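Local coordinates for protein ancestral D-type dye decolorizing peroxidase (Geotrichum candidum, PDB 7ANV) that is a heme peroxidase of the dye-decolorizing family, and so probably uses hydrogen peroxide to oxidise dyes and related substrates, at residues 33-45 and 160-173. Numbering follows the deposited sequence.
Sequences AFRKHLKQLIPLI and EIEAIFGVGGPHAS
His37 ND1 and Ser173 OG share a hydrogen bond of 2.7 Å, and either may be the donor. Ile164 O lies over one face of the imidazole, 3.2 Å above its plane, and Ala33 O lies over the opposite face, both offset toward the rim. His171 O meets the ring edge in plane, 3.1 Å from His37 CE1. With an alanine here in place of His37, Ser173 OG would probably lose this partner, and a gap would be likely to open between the Ile164 and Ala33 carbonyls. Beside the imidazole, the Phe34 and Phe165 rings run nearly parallel, 19° between planes, but are slid apart and barely overlap. The first torsion of Phe34 (chi1 177°) turns the ring away from its own N and toward Phe165. Their CE1 atoms are 3.3 Å apart. Helix segments 33-41 and 160-164 run roughly antiparallel (144°) on the antiparallel sheet of the ferredoxin-like DyP domain. Leu41 CD2 touches the Phe165 ring edge at 3.8 Å from CE2. Leu44 CD2 reaches Ile164 CD1 at 3.7 Å and rests against the Glu160 carboxylate, whose OE1 is salt-bridged to Lys157. Further out, Ile174 of strand 174-183 touches both phenylalanines. Gly166, with positive phi, closes helix 151-164 in a Schellman motif, and Ser173 N bonds back to Phe165 O.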
# COMPACT_ATOMS: atom_id res chain seq x y z
N ALA A 33 25.97 -19.46 6.78
CA ALA A 33 24.91 -20.45 7.08
C ALA A 33 23.63 -20.00 6.41
O ALA A 33 22.91 -20.84 5.86
CB ALA A 33 24.74 -20.61 8.56
N PHE A 34 23.34 -18.70 6.43
CA PHE A 34 22.10 -18.15 5.84
C PHE A 34 22.03 -18.49 4.34
O PHE A 34 20.98 -18.91 3.83
CB PHE A 34 21.99 -16.64 6.04
CG PHE A 34 20.77 -16.08 5.36
CD1 PHE A 34 19.53 -16.11 5.99
CD2 PHE A 34 20.83 -15.57 4.07
CE1 PHE A 34 18.39 -15.62 5.36
CE2 PHE A 34 19.69 -15.15 3.42
CZ PHE A 34 18.47 -15.12 4.07
N ARG A 35 23.14 -18.37 3.64
CA ARG A 35 23.17 -18.62 2.18
C ARG A 35 22.92 -20.11 1.94
O ARG A 35 22.24 -20.43 0.94
CB ARG A 35 24.44 -18.07 1.55
CG ARG A 35 24.60 -16.56 1.67
CD ARG A 35 25.82 -16.03 0.92
NE ARG A 35 25.60 -16.12 -0.53
CZ ARG A 35 26.55 -16.35 -1.46
NH1 ARG A 35 27.83 -16.50 -1.13
NH2 ARG A 35 26.20 -16.42 -2.73
N LYS A 36 23.39 -21.00 2.80
CA LYS A 36 23.15 -22.47 2.66
C LYS A 36 21.69 -22.76 2.95
O LYS A 36 21.06 -23.50 2.16
CB LYS A 36 23.98 -23.28 3.67
CG LYS A 36 25.46 -23.27 3.36
CD LYS A 36 25.75 -23.77 1.95
CE LYS A 36 27.20 -24.18 1.77
NZ LYS A 36 27.62 -23.98 0.36
N HIS A 37 21.16 -22.19 4.04
CA HIS A 37 19.75 -22.35 4.46
C HIS A 37 18.79 -21.88 3.36
O HIS A 37 17.78 -22.56 3.10
CB HIS A 37 19.49 -21.60 5.76
CG HIS A 37 20.20 -22.20 6.92
ND1 HIS A 37 20.32 -21.55 8.14
CD2 HIS A 37 20.82 -23.41 7.06
CE1 HIS A 37 20.98 -22.35 8.97
NE2 HIS A 37 21.30 -23.48 8.34
N LEU A 38 19.12 -20.76 2.73
CA LEU A 38 18.27 -20.16 1.68
C LEU A 38 18.05 -21.14 0.53
O LEU A 38 16.96 -21.15 -0.04
CB LEU A 38 18.90 -18.86 1.19
CG LEU A 38 18.05 -18.06 0.23
CD1 LEU A 38 16.77 -17.59 0.90
CD2 LEU A 38 18.82 -16.87 -0.30
N LYS A 39 19.01 -22.02 0.25
CA LYS A 39 18.87 -23.05 -0.81
C LYS A 39 17.64 -23.93 -0.52
O LYS A 39 16.93 -24.32 -1.47
CB LYS A 39 20.15 -23.87 -0.93
CG LYS A 39 20.28 -24.58 -2.26
CD LYS A 39 21.58 -25.35 -2.50
CE LYS A 39 21.77 -25.58 -3.99
NZ LYS A 39 22.86 -26.54 -4.31
N GLN A 40 17.40 -24.23 0.75
CA GLN A 40 16.27 -25.08 1.21
C GLN A 40 14.98 -24.26 1.25
O GLN A 40 13.91 -24.88 1.12
CB GLN A 40 16.62 -25.70 2.55
CG GLN A 40 17.98 -26.39 2.53
CD GLN A 40 17.99 -27.50 1.52
OE1 GLN A 40 17.03 -28.25 1.41
NE2 GLN A 40 19.06 -27.58 0.74
N LEU A 41 15.04 -22.94 1.36
CA LEU A 41 13.80 -22.12 1.32
C LEU A 41 13.28 -22.01 -0.12
O LEU A 41 12.08 -21.88 -0.31
CB LEU A 41 14.05 -20.73 1.91
CG LEU A 41 12.82 -19.83 1.95
CD1 LEU A 41 11.80 -20.34 2.95
CD2 LEU A 41 13.20 -18.37 2.25
N ILE A 42 14.16 -21.97 -1.10
CA ILE A 42 13.76 -21.63 -2.49
C ILE A 42 12.58 -22.48 -2.97
O ILE A 42 11.65 -21.94 -3.58
CB ILE A 42 14.97 -21.61 -3.43
CG1 ILE A 42 15.83 -20.40 -3.05
CG2 ILE A 42 14.52 -21.52 -4.88
CD1 ILE A 42 17.17 -20.34 -3.70
N PRO A 43 12.54 -23.82 -2.76
CA PRO A 43 11.39 -24.61 -3.19
C PRO A 43 10.06 -24.20 -2.56
O PRO A 43 9.06 -24.54 -3.09
CB PRO A 43 11.70 -26.04 -2.71
CG PRO A 43 13.22 -26.06 -2.60
CD PRO A 43 13.62 -24.66 -2.20
N LEU A 44 10.06 -23.48 -1.44
CA LEU A 44 8.83 -23.03 -0.72
C LEU A 44 8.36 -21.71 -1.29
O LEU A 44 7.22 -21.32 -0.97
CB LEU A 44 9.11 -22.85 0.77
CG LEU A 44 9.11 -24.12 1.63
CD1 LEU A 44 10.19 -25.07 1.21
CD2 LEU A 44 9.27 -23.77 3.09
N ILE A 45 9.19 -21.01 -2.06
CA ILE A 45 8.86 -19.62 -2.49
C ILE A 45 7.78 -19.74 -3.58
O ILE A 45 7.99 -20.41 -4.58
CB ILE A 45 10.08 -18.82 -2.98
CG1 ILE A 45 11.12 -18.63 -1.89
CG2 ILE A 45 9.64 -17.46 -3.57
CD1 ILE A 45 10.65 -17.81 -0.72
N GLU A 160 8.09 -24.48 9.66
CA GLU A 160 8.95 -25.12 8.63
C GLU A 160 10.07 -24.15 8.24
O GLU A 160 11.26 -24.56 8.17
CB GLU A 160 8.07 -25.54 7.44
CG GLU A 160 8.86 -26.12 6.31
CD GLU A 160 8.01 -26.47 5.11
OE1 GLU A 160 6.86 -26.01 5.04
OE2 GLU A 160 8.53 -27.17 4.23
N ILE A 161 9.73 -22.89 8.00
CA ILE A 161 10.71 -21.83 7.59
C ILE A 161 11.68 -21.59 8.75
O ILE A 161 12.88 -21.53 8.49
CB ILE A 161 10.01 -20.54 7.15
CG1 ILE A 161 9.17 -20.78 5.90
CG2 ILE A 161 11.03 -19.43 6.94
CD1 ILE A 161 8.14 -19.70 5.66
N GLU A 162 11.18 -21.50 9.98
CA GLU A 162 12.09 -21.39 11.14
C GLU A 162 13.08 -22.57 11.14
O GLU A 162 14.30 -22.34 11.37
CB GLU A 162 11.28 -21.34 12.42
CG GLU A 162 10.65 -20.01 12.67
CD GLU A 162 9.99 -19.84 14.03
OE1 GLU A 162 10.29 -20.61 14.97
OE2 GLU A 162 9.25 -18.86 14.16
N ALA A 163 12.63 -23.80 10.90
CA ALA A 163 13.51 -24.99 10.91
C ALA A 163 14.60 -24.82 9.85
O ALA A 163 15.79 -25.18 10.10
CB ALA A 163 12.72 -26.26 10.66
N ILE A 164 14.20 -24.38 8.67
CA ILE A 164 15.15 -24.21 7.54
C ILE A 164 16.27 -23.27 7.98
O ILE A 164 17.41 -23.55 7.65
CB ILE A 164 14.42 -23.78 6.28
CG1 ILE A 164 13.62 -24.95 5.70
CG2 ILE A 164 15.35 -23.17 5.23
CD1 ILE A 164 12.58 -24.48 4.70
N PHE A 165 15.97 -22.18 8.69
CA PHE A 165 16.99 -21.19 9.13
C PHE A 165 17.55 -21.51 10.53
O PHE A 165 18.32 -20.71 11.08
CB PHE A 165 16.42 -19.77 9.03
CG PHE A 165 16.25 -19.37 7.59
CD1 PHE A 165 17.35 -19.07 6.81
CD2 PHE A 165 15.01 -19.39 6.97
CE1 PHE A 165 17.22 -18.72 5.47
CE2 PHE A 165 14.88 -19.07 5.63
CZ PHE A 165 15.98 -18.74 4.87
N GLY A 166 17.18 -22.64 11.10
CA GLY A 166 17.76 -23.10 12.38
C GLY A 166 17.28 -22.30 13.58
O GLY A 166 17.91 -22.43 14.66
N VAL A 167 16.18 -21.55 13.45
CA VAL A 167 15.65 -20.69 14.54
C VAL A 167 15.26 -21.58 15.71
O VAL A 167 14.51 -22.53 15.49
CB VAL A 167 14.48 -19.81 14.07
CG1 VAL A 167 13.82 -19.06 15.23
CG2 VAL A 167 14.95 -18.86 12.98
N GLY A 168 15.70 -21.24 16.92
CA GLY A 168 15.40 -22.02 18.14
C GLY A 168 16.41 -23.13 18.41
O GLY A 168 16.15 -23.94 19.33
N GLY A 169 17.45 -23.24 17.60
CA GLY A 169 18.47 -24.29 17.70
C GLY A 169 19.86 -23.71 17.45
O GLY A 169 20.02 -22.53 17.13
N PRO A 170 20.91 -24.53 17.59
CA PRO A 170 22.27 -24.02 17.52
C PRO A 170 22.75 -23.77 16.09
O PRO A 170 23.78 -23.17 15.95
CB PRO A 170 23.04 -25.18 18.18
CG PRO A 170 22.28 -26.41 17.72
CD PRO A 170 20.84 -25.98 17.84
N HIS A 171 21.96 -24.16 15.07
CA HIS A 171 22.27 -23.86 13.65
C HIS A 171 21.67 -22.51 13.21
O HIS A 171 21.79 -22.20 12.00
CB HIS A 171 21.80 -24.99 12.71
CG HIS A 171 22.51 -26.28 12.99
ND1 HIS A 171 23.80 -26.53 12.58
CD2 HIS A 171 22.13 -27.37 13.68
CE1 HIS A 171 24.19 -27.72 13.01
NE2 HIS A 171 23.18 -28.26 13.70
N ALA A 172 21.01 -21.74 14.07
CA ALA A 172 20.30 -20.51 13.64
C ALA A 172 21.24 -19.62 12.81
O ALA A 172 22.38 -19.33 13.26
CB ALA A 172 19.76 -19.74 14.81
N SER A 173 20.76 -19.15 11.67
CA SER A 173 21.45 -18.19 10.79
C SER A 173 20.76 -16.83 10.84
O SER A 173 21.31 -15.88 10.27
CB SER A 173 21.54 -18.73 9.37
OG SER A 173 20.24 -18.91 8.79